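Local coordinates for fructose 1-phosphate kinase (Staphylococcus aureus, PDB 2JG5), which probably transfers a phosphate from ATP to fructose 1-phosphate, giving fructose 1,6-bisphosphate, as a member of the pfkB carbohydrate kinase family, at residues 193-196 with 197-200; 180-183 with 184-188; 118-121 with 122-125; 66-69 with 70-74. All blocks are in the same frame, centred on the assembly; numbering follows the deposited sequence.

Interaction 1: 193-196 with 197-200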
loop_
_atom_site.group_PDB
_atom_site.type_symbol
_atom_site.label_atom_id
_atom_site.label_comp_id
_atom_site.label_asym_id
_atom_site.label_seq_id
_atom_site.Cartn_x
_atom_site.Cartn_y
_atom_site.Cartn_z
ATOM N N VAL A 193 15.043 -25.756 29.818
ATOM C CA VAL A 193 16.444 -25.573 29.398
ATOM C C VAL A 193 17.061 -24.352 30.077
ATOM O O VAL A 193 16.740 -23.224 29.711
ATOM C CB VAL A 193 16.563 -25.391 27.872
ATOM C CG1 VAL A 193 18.020 -25.257 27.460
ATOM C CG2 VAL A 193 15.913 -26.555 27.138
ATOM N N ASN A 194 17.956 -24.579 31.038
ATOM C CA ASN A 194 18.477 -23.501 31.896
ATOM C C ASN A 194 20.000 -23.309 31.864
ATOM O O ASN A 194 20.546 -22.508 32.635
ATOM C CB ASN A 194 18.026 -23.712 33.351
ATOM C CG ASN A 194 16.520 -23.879 33.482
ATOM O OD1 ASN A 194 16.020 -25.005 33.605
ATOM N ND2 ASN A 194 15.784 -22.763 33.436
ATOM N N SER A 195 20.691 -24.039 30.995
ATOM C CA SER A 195 22.149 -23.936 30.937
ATOM C C SER A 195 22.699 -24.236 29.552
ATOM O O SER A 195 21.973 -24.724 28.686
ATOM C CB SER A 195 22.807 -24.844 31.983
ATOM O OG SER A 195 22.491 -26.201 31.759
ATOM N N ASP A 196 23.981 -23.933 29.350
ATOM C CA ASP A 196 24.640 -24.210 28.085
ATOM C C ASP A 196 24.696 -25.720 27.827
ATOM O O ASP A 196 24.464 -26.160 26.709
ATOM C CB ASP A 196 26.036 -23.570 28.046
ATOM C CG ASP A 196 25.995 -22.032 28.171
ATOM O OD1 ASP A 196 24.939 -21.422 27.878
ATOM O OD2 ASP A 196 27.026 -21.433 28.573
ATOM N N ALA A 197 24.987 -26.494 28.873
ATOM C CA ALA A 197 24.938 -27.968 28.835
ATOM C C ALA A 197 23.558 -28.521 28.428
ATOM O O ALA A 197 23.471 -29.504 27.696
ATOM C CB ALA A 197 25.377 -28.566 30.207
ATOM N N ASP A 198 22.485 -27.900 28.918
ATOM C CA ASP A 198 21.132 -28.299 28.546
ATOM C C ASP A 198 20.873 -28.023 27.076
ATOM O O ASP A 198 20.228 -28.819 26.401
ATOM C CB ASP A 198 20.094 -27.577 29.412
ATOM C CG ASP A 198 19.793 -28.311 30.716
ATOM O OD1 ASP A 198 20.027 -29.540 30.796
ATOM O OD2 ASP A 198 19.318 -27.648 31.668
ATOM N N VAL A 199 21.377 -26.899 26.579
ATOM C CA VAL A 199 21.233 -26.546 25.168
ATOM C C VAL A 199 21.980 -27.534 24.261
ATOM O O VAL A 199 21.427 -27.979 23.260
ATOM C CB VAL A 199 21.665 -25.078 24.880
ATOM C CG1 VAL A 199 21.548 -24.753 23.405
ATOM C CG2 VAL A 199 20.842 -24.090 25.703
ATOM N N ILE A 200 23.219 -27.889 24.623
ATOM C CA ILE A 200 23.992 -28.890 23.877
ATOM C C ILE A 200 23.234 -30.214 23.816
ATOM O O ILE A 200 23.160 -30.831 22.770
ATOM C CB ILE A 200 25.398 -29.181 24.501
ATOM C CG1 ILE A 200 26.183 -27.909 24.785
ATOM C CG2 ILE A 200 26.222 -30.089 23.591
ATOM C CD1 ILE A 200 27.241 -28.106 25.846
#

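Interaction 2: 180-183 with 184-188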
loop_
_atom_site.group_PDB
_atom_site.type_symbol
_atom_site.label_atom_id
_atom_site.label_comp_id
_atom_site.label_asym_id
_atom_site.label_seq_id
_atom_site.Cartn_x
_atom_site.Cartn_y
_atom_site.Cartn_z
ATOM N N PRO A 180 16.206 -23.153 15.945
ATOM C CA PRO A 180 15.178 -22.872 16.943
ATOM C C PRO A 180 15.678 -21.942 18.053
ATOM O O PRO A 180 16.880 -21.710 18.190
ATOM C CB PRO A 180 14.872 -24.253 17.517
ATOM C CG PRO A 180 16.177 -24.981 17.417
ATOM C CD PRO A 180 16.783 -24.502 16.116
ATOM N N ASN A 181 14.756 -21.399 18.833
ATOM C CA ASN A 181 15.175 -20.711 20.052
ATOM C C ASN A 181 15.127 -21.645 21.257
ATOM O O ASN A 181 14.526 -22.727 21.204
ATOM C CB ASN A 181 14.409 -19.395 20.284
ATOM C CG ASN A 181 12.908 -19.562 20.214
ATOM O OD1 ASN A 181 12.312 -20.366 20.939
ATOM N ND2 ASN A 181 12.279 -18.780 19.350
ATOM N N LYS A 182 15.787 -21.225 22.331
ATOM C CA LYS A 182 15.758 -21.936 23.602
ATOM C C LYS A 182 14.320 -22.296 24.024
ATOM O O LYS A 182 14.085 -23.366 24.601
ATOM C CB LYS A 182 16.447 -21.087 24.669
ATOM C CG LYS A 182 16.548 -21.723 26.035
ATOM C CD LYS A 182 16.630 -20.640 27.105
ATOM C CE LYS A 182 15.851 -21.028 28.346
ATOM N NZ LYS A 182 14.442 -21.404 28.016
ATOM N N ASP A 183 13.363 -21.415 23.726
ATOM C CA ASP A 183 11.978 -21.635 24.149
ATOM C C ASP A 183 11.288 -22.730 23.323
ATOM O O ASP A 183 10.505 -23.511 23.854
ATOM C CB ASP A 183 11.193 -20.315 24.174
ATOM C CG ASP A 183 11.762 -19.303 25.197
ATOM O OD1 ASP A 183 12.268 -19.711 26.275
ATOM O OD2 ASP A 183 11.692 -18.085 24.922
ATOM N N GLU A 184 11.606 -22.801 22.035
ATOM C CA GLU A 184 11.115 -23.889 21.186
ATOM C C GLU A 184 11.673 -25.260 21.588
ATOM O O GLU A 184 10.948 -26.254 21.535
ATOM C CB GLU A 184 11.383 -23.593 19.715
ATOM C CG GLU A 184 10.422 -22.569 19.146
ATOM C CD GLU A 184 10.823 -22.044 17.787
ATOM O OE1 GLU A 184 12.028 -21.906 17.512
ATOM O OE2 GLU A 184 9.917 -21.752 16.986
ATOM N N LEU A 185 12.945 -25.295 22.005
ATOM C CA LEU A 185 13.569 -26.492 22.573
ATOM C C LEU A 185 12.785 -26.987 23.770
ATOM O O LEU A 185 12.504 -28.183 23.879
ATOM C CB LEU A 185 15.005 -26.210 23.020
ATOM C CG LEU A 185 16.164 -26.219 22.022
ATOM C CD1 LEU A 185 17.466 -25.978 22.767
ATOM C CD2 LEU A 185 16.236 -27.533 21.259
ATOM N N GLU A 186 12.434 -26.053 24.660
ATOM C CA GLU A 186 11.637 -26.343 25.853
ATOM C C GLU A 186 10.276 -26.944 25.526
ATOM O O GLU A 186 9.811 -27.836 26.231
ATOM C CB GLU A 186 11.456 -25.088 26.721
ATOM C CG GLU A 186 12.713 -24.634 27.437
ATOM C CD GLU A 186 12.424 -23.808 28.682
ATOM O OE1 GLU A 186 11.248 -23.415 28.906
ATOM O OE2 GLU A 186 13.380 -23.559 29.447
ATOM N N VAL A 187 9.640 -26.453 24.463
ATOM C CA VAL A 187 8.361 -27.009 24.029
ATOM C C VAL A 187 8.562 -28.374 23.359
ATOM O O VAL A 187 7.896 -29.341 23.718
ATOM C CB VAL A 187 7.576 -26.045 23.105
ATOM C CG1 VAL A 187 6.229 -26.655 22.708
ATOM C CG2 VAL A 187 7.358 -24.698 23.795
ATOM N N MET A 188 9.484 -28.437 22.399
ATOM C CA MET A 188 9.816 -29.671 21.693
ATOM C C MET A 188 9.986 -30.834 22.648
ATOM O O MET A 188 9.208 -31.769 22.621
ATOM C CB MET A 188 11.115 -29.513 20.902
ATOM C CG MET A 188 11.024 -28.727 19.610
ATOM S SD MET A 188 12.617 -28.858 18.784
ATOM C CE MET A 188 12.535 -27.574 17.518
#

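Interaction 3: 118-121 with 122-125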
loop_
_atom_site.group_PDB
_atom_site.type_symbol
_atom_site.label_atom_id
_atom_site.label_comp_id
_atom_site.label_asym_id
_atom_site.label_seq_id
_atom_site.Cartn_x
_atom_site.Cartn_y
_atom_site.Cartn_z
ATOM N N GLN A 118 9.367 -27.035 -8.843
ATOM C CA GLN A 118 10.083 -27.332 -10.084
ATOM C C GLN A 118 11.429 -26.614 -10.109
ATOM O O GLN A 118 12.393 -27.128 -10.676
ATOM C CB GLN A 118 9.248 -26.982 -11.329
ATOM C CG GLN A 118 9.942 -27.265 -12.686
ATOM C CD GLN A 118 10.073 -28.749 -13.007
ATOM O OE1 GLN A 118 9.309 -29.574 -12.508
ATOM N NE2 GLN A 118 11.042 -29.092 -13.852
ATOM N N GLN A 119 11.489 -25.440 -9.481
ATOM C CA GLN A 119 12.735 -24.693 -9.354
ATOM C C GLN A 119 13.696 -25.373 -8.395
ATOM O O GLN A 119 14.905 -25.378 -8.625
ATOM C CB GLN A 119 12.476 -23.271 -8.875
ATOM C CG GLN A 119 11.743 -22.417 -9.871
ATOM C CD GLN A 119 11.560 -21.011 -9.375
ATOM O OE1 GLN A 119 11.346 -20.785 -8.182
ATOM N NE2 GLN A 119 11.644 -20.046 -10.290
ATOM N N ILE A 120 13.161 -25.929 -7.309
ATOM C CA ILE A 120 13.988 -26.631 -6.331
ATOM C C ILE A 120 14.512 -27.929 -6.942
ATOM O O ILE A 120 15.613 -28.371 -6.611
ATOM C CB ILE A 120 13.225 -26.923 -5.019
ATOM C CG1 ILE A 120 12.476 -25.672 -4.518
ATOM C CG2 ILE A 120 14.167 -27.520 -3.949
ATOM C CD1 ILE A 120 13.343 -24.448 -4.176
ATOM N N LYS A 121 13.714 -28.526 -7.832
ATOM C CA LYS A 121 14.132 -29.697 -8.600
ATOM C C LYS A 121 15.361 -29.462 -9.484
ATOM O O LYS A 121 16.052 -30.422 -9.851
ATOM C CB LYS A 121 12.970 -30.247 -9.438
ATOM C CG LYS A 121 12.018 -31.133 -8.639
ATOM C CD LYS A 121 10.696 -31.400 -9.356
ATOM C CE LYS A 121 9.714 -32.086 -8.399
ATOM N NZ LYS A 121 8.323 -32.176 -8.943
ATOM N N ASN A 122 15.639 -28.204 -9.823
ATOM C CA ASN A 122 16.758 -27.893 -10.714
ATOM C C ASN A 122 18.043 -27.518 -9.997
ATOM O O ASN A 122 19.016 -27.111 -10.641
ATOM C CB ASN A 122 16.363 -26.826 -11.733
ATOM C CG ASN A 122 15.334 -27.332 -12.736
ATOM O OD1 ASN A 122 15.513 -28.386 -13.349
ATOM N ND2 ASN A 122 14.251 -26.578 -12.910
ATOM N N THR A 123 18.048 -27.687 -8.674
ATOM C CA THR A 123 19.239 -27.470 -7.855
ATOM C C THR A 123 20.257 -28.617 -7.956
ATOM O O THR A 123 19.942 -29.725 -8.411
ATOM C CB THR A 123 18.902 -27.213 -6.349
ATOM O OG1 THR A 123 18.110 -28.289 -5.831
ATOM C CG2 THR A 123 18.169 -25.904 -6.171
ATOM N N THR A 124 21.484 -28.326 -7.534
ATOM C CA THR A 124 22.583 -29.285 -7.585
ATOM C C THR A 124 23.217 -29.390 -6.197
ATOM O O THR A 124 22.882 -28.603 -5.284
ATOM C CB THR A 124 23.657 -28.858 -8.615
ATOM O OG1 THR A 124 24.194 -27.589 -8.232
ATOM C CG2 THR A 124 23.054 -28.733 -10.026
ATOM N N SER A 125 24.133 -30.346 -6.042
ATOM C CA SER A 125 24.768 -30.600 -4.745
ATOM C C SER A 125 25.510 -29.395 -4.177
ATOM O O SER A 125 25.708 -29.296 -2.959
ATOM C CB SER A 125 25.710 -31.803 -4.824
ATOM O OG SER A 125 24.992 -33.007 -4.609
#

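Interaction 4: 66-69 with 70-74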
loop_
_atom_site.group_PDB
_atom_site.type_symbol
_atom_site.label_atom_id
_atom_site.label_comp_id
_atom_site.label_asym_id
_atom_site.label_seq_id
_atom_site.Cartn_x
_atom_site.Cartn_y
_atom_site.Cartn_z
ATOM N N PHE A 66 7.183 -4.277 -7.282
ATOM C CA PHE A 66 7.957 -3.447 -6.356
ATOM C C PHE A 66 9.092 -4.221 -5.685
ATOM O O PHE A 66 10.218 -3.720 -5.561
ATOM C CB PHE A 66 7.050 -2.840 -5.279
ATOM C CG PHE A 66 7.804 -2.117 -4.188
ATOM C CD1 PHE A 66 8.116 -0.770 -4.316
ATOM C CD2 PHE A 66 8.209 -2.791 -3.034
ATOM C CE1 PHE A 66 8.817 -0.099 -3.313
ATOM C CE2 PHE A 66 8.909 -2.126 -2.023
ATOM C CZ PHE A 66 9.208 -0.777 -2.163
ATOM N N ILE A 67 8.773 -5.433 -5.237
ATOM C CA ILE A 67 9.747 -6.304 -4.598
ATOM C C ILE A 67 10.866 -6.711 -5.564
ATOM O O ILE A 67 12.054 -6.717 -5.191
ATOM C CB ILE A 67 9.059 -7.534 -3.985
ATOM C CG1 ILE A 67 8.195 -7.089 -2.798
ATOM C CG2 ILE A 67 10.090 -8.580 -3.565
ATOM C CD1 ILE A 67 7.609 -8.230 -1.993
ATOM N N ILE A 68 10.493 -7.033 -6.801
ATOM C CA ILE A 68 11.486 -7.377 -7.808
ATOM C C ILE A 68 12.389 -6.174 -8.126
ATOM O O ILE A 68 13.625 -6.301 -8.115
ATOM C CB ILE A 68 10.848 -7.968 -9.078
ATOM C CG1 ILE A 68 9.863 -9.092 -8.712
ATOM C CG2 ILE A 68 11.927 -8.491 -10.016
ATOM C CD1 ILE A 68 8.955 -9.552 -9.856
ATOM N N ASP A 69 11.789 -5.008 -8.364
ATOM C CA ASP A 69 12.569 -3.798 -8.664
ATOM C C ASP A 69 13.453 -3.365 -7.492
ATOM O O ASP A 69 14.598 -2.956 -7.696
ATOM C CB ASP A 69 11.659 -2.644 -9.119
ATOM C CG ASP A 69 10.974 -2.923 -10.449
ATOM O OD1 ASP A 69 11.022 -4.077 -10.932
ATOM O OD2 ASP A 69 10.380 -1.991 -11.024
ATOM N N THR A 70 12.919 -3.472 -6.277
ATOM C CA THR A 70 13.669 -3.176 -5.056
ATOM C C THR A 70 14.881 -4.089 -4.923
ATOM O O THR A 70 15.996 -3.614 -4.687
ATOM C CB THR A 70 12.762 -3.259 -3.797
ATOM O OG1 THR A 70 11.838 -2.164 -3.812
ATOM C CG2 THR A 70 13.571 -3.187 -2.509
ATOM N N LEU A 71 14.664 -5.394 -5.093
ATOM C CA LEU A 71 15.777 -6.343 -5.094
ATOM C C LEU A 71 16.772 -6.052 -6.217
ATOM O O LEU A 71 17.979 -6.044 -5.987
ATOM C CB LEU A 71 15.289 -7.800 -5.149
ATOM C CG LEU A 71 14.596 -8.335 -3.885
ATOM C CD1 LEU A 71 14.234 -9.808 -4.068
ATOM C CD2 LEU A 71 15.461 -8.137 -2.624
ATOM N N ASN A 72 16.263 -5.801 -7.420
ATOM C CA ASN A 72 17.122 -5.495 -8.566
ATOM C C ASN A 72 18.002 -4.270 -8.332
ATOM O O ASN A 72 19.194 -4.294 -8.633
ATOM C CB ASN A 72 16.296 -5.315 -9.843
ATOM C CG ASN A 72 15.702 -6.628 -10.361
ATOM O OD1 ASN A 72 16.224 -7.723 -10.101
ATOM N ND2 ASN A 72 14.606 -6.516 -11.114
ATOM N N ASN A 73 17.416 -3.210 -7.779
ATOM C CA ASN A 73 18.171 -1.996 -7.464
ATOM C C ASN A 73 19.267 -2.270 -6.452
ATOM O O ASN A 73 20.273 -1.565 -6.414
ATOM C CB ASN A 73 17.256 -0.890 -6.932
ATOM C CG ASN A 73 16.250 -0.405 -7.966
ATOM O OD1 ASN A 73 16.333 -0.732 -9.155
ATOM N ND2 ASN A 73 15.282 0.378 -7.506
ATOM N N SER A 74 19.057 -3.299 -5.636
ATOM C CA SER A 74 20.023 -3.728 -4.633
ATOM C C SER A 74 21.048 -4.743 -5.186
ATOM O O SER A 74 21.935 -5.201 -4.454
ATOM C CB SER A 74 19.279 -4.326 -3.439
ATOM O OG SER A 74 20.021 -4.159 -2.249
#

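Interaction 1: 193-196 with 197-200
Ile-200 N donates to Asp-196 O at 3.0 Å in the N-capped first turn of helix 196-208. One residue back, Val-199 N reaches Ser-195 O at 3.1 Å, and these two bonds start the alpha-helical pattern. Ser-195 holds the N-cap position. Its OG sits between its own backbone N and carbonyl carbon (chi1 61°), which turns the hydroxyl back over the helix start, where it accepts from Asp-198 N in a weak bond of 3.3 Å. The Asp-198 carboxylate turns to the incoming chain: its OD2 takes a long, weak but nearly straight bond from Asn-194 N (3.4 Å, 173° at the hydrogen). Two weak bonds thus link the incoming chain to the first turn.

Beside these polar groups the two valines, Val-193 and Val-199, meet at about a right angle. With CG1 of Val-193 anti to its backbone N (chi1 -178°), that methyl reaches the first turn of the helix, where it also brushes Asp-198 CB as the two side chains slide past each other in opposite directions. Val-199 and Asp-196 face Ile-224 of strand 223-226, so the helix start is seated on the antiparallel sheet. The apolar contact itself runs from Val-193 CG1 to Val-199 CG2, at 3.5 Å.

Interaction 2: 180-183 with 184-188
Lys-182 NZ meets Glu-186 OE2 at 2.8 Å from above the carboxylate, 78° out of its plane, rather than at its edge. The lysine chain sets out away from residues 184-188, then bends at its last two torsions, which brings the ammonium group back over the turn. A weaker arm of the same network runs from NZ to Asp-183 OD1 at 3.3 Å, so one cation is shared by two acids that would probably repel each other otherwise. OE2 of Glu-186 has a second donor in Val-193 N, on the loop that leads to the next helix, and the network therefore fastens that loop to the start of helix 182-188.

On another side of the first turn, Asn-181 and Glu-184 exchange bonds between backbone and side chain. Asn-181 OD1 accepts from Glu-184 N at 2.8 Å, while Glu-184 OE1 accepts from Asn-181 N at 3.1 Å on its anti side. The two side chains cross at about a right angle, yet their amide and carboxylate planes differ by just 24°. Pro-180 CB makes a light apolar touch with Met-188 CE at 4.1 Å. Farther inward, Leu-185 packs against Val-216 and Leu-206. With Asn-181 as N-cap and Glu-184 three residues on, the reciprocal pair is a capping box, the classic signature of a helix N-terminus.

Interaction 3: 118-121 with 122-125
Ile-120 O receives two donors from Thr-123: the backbone N closes a type I beta turn from Ile-120 to Thr-123 and the hydroxyl reinforces it, where helix 110-120 gives way to the loop before strand 128-132. The hydroxyl OG1 donates at 2.6 Å and lies in the carbonyl plane. The backbone N of Thr-123, at 3.3 Å from Ile-120 O, comes instead from well above that plane, 64° out of it. The hydroxyl can point back at the carbonyl because OG1 stands between its own backbone N and carbonyl carbon (chi1 55°). Just before it in the chain, Asn-122 N bonds to Gln-119 O at 3.2 Å.

Around this core, second-shell residues fix the turn in the fold. Thr-123 OG1 is also hydrogen-bonded to Thr-154 OG1 at the end of helix 143-154, which gives the buried hydroxyl two partners. Ile-120 rests on Ile-150 and Thr-151 of that helix and on Leu-56 of strand 54-56, while the Gln-119 amide bonds through NE2 to Asn-79 O. The end of helix 110-120 is thus held to the parallel sheet and to helix 143-154.

At the surface the side chains of Gln-118 and Asn-122 approach with their amide planes 71° apart. Asn-122 ND2 lies 3.0 Å from Gln-118 O, but the angle is too poor for a hydrogen bond.

Interaction 4: 66-69 with 70-74
The ring of Phe-66 carries the hydroxyl of Thr-70 over one face. OG1 stands 3.3 Å above the ring plane, displaced from the ring centre toward CZ and CE2. At the subunit interface the same ring meets Phe-62 of the second subunit, the two planes at about 65°. With CG anti to the backbone N (chi1 173°), the phenylalanine side chain lies beside its own carbonyl, and the threonine hydroxyl one turn later can lie over the ring while it donates to that oxygen.

Phe-66 O is gripped twice. Thr-70 N and Thr-70 OG1 each donate at 2.8 Å and arrive from opposite faces of the carbonyl plane, so the usual helical bond is doubled by the side chain. OG1 gets there by standing beside its own backbone N (chi1 -70°). Regular bonds carry the helix onward, from Leu-71 N to Ile-67 O and from Asn-72 N to Ile-68 O.

Along another flank Ile-68 and Asn-72 run alongside each other in the same direction, and CG2 of the isoleucine touches ND2 of the asparagine at 3.5 Å. On the buried flank, Ile-67 CG2 and Leu-71 CD1 are 4.4 Å apart, and both residues pack on Phe-80 and Ile-40. They seat helix 61-73 against strand 77-82, as the connecting helix of a beta-alpha-beta crossover in the alpha/beta fold of the ribokinase clan.

In the fold
All four contacts are local, within a helix or at its ends, and belong to the pfkB kinase fold; none of them includes a bound ligand. Interactions 1 and 2 are neighbours, their centres 11 Å apart: helices 182-188 and 196-208 follow each other in the chain, and the loop between them touches both helix starts. Interactions 3 and 4 lie apart from that pair and, with centres about 24 Å apart, from each other, on helices beside the parallel sheet. Interaction 4 sits across the chain's centre from interactions 1 and 2, about 42 and 35 Å away between centres. It alone reaches the second subunit.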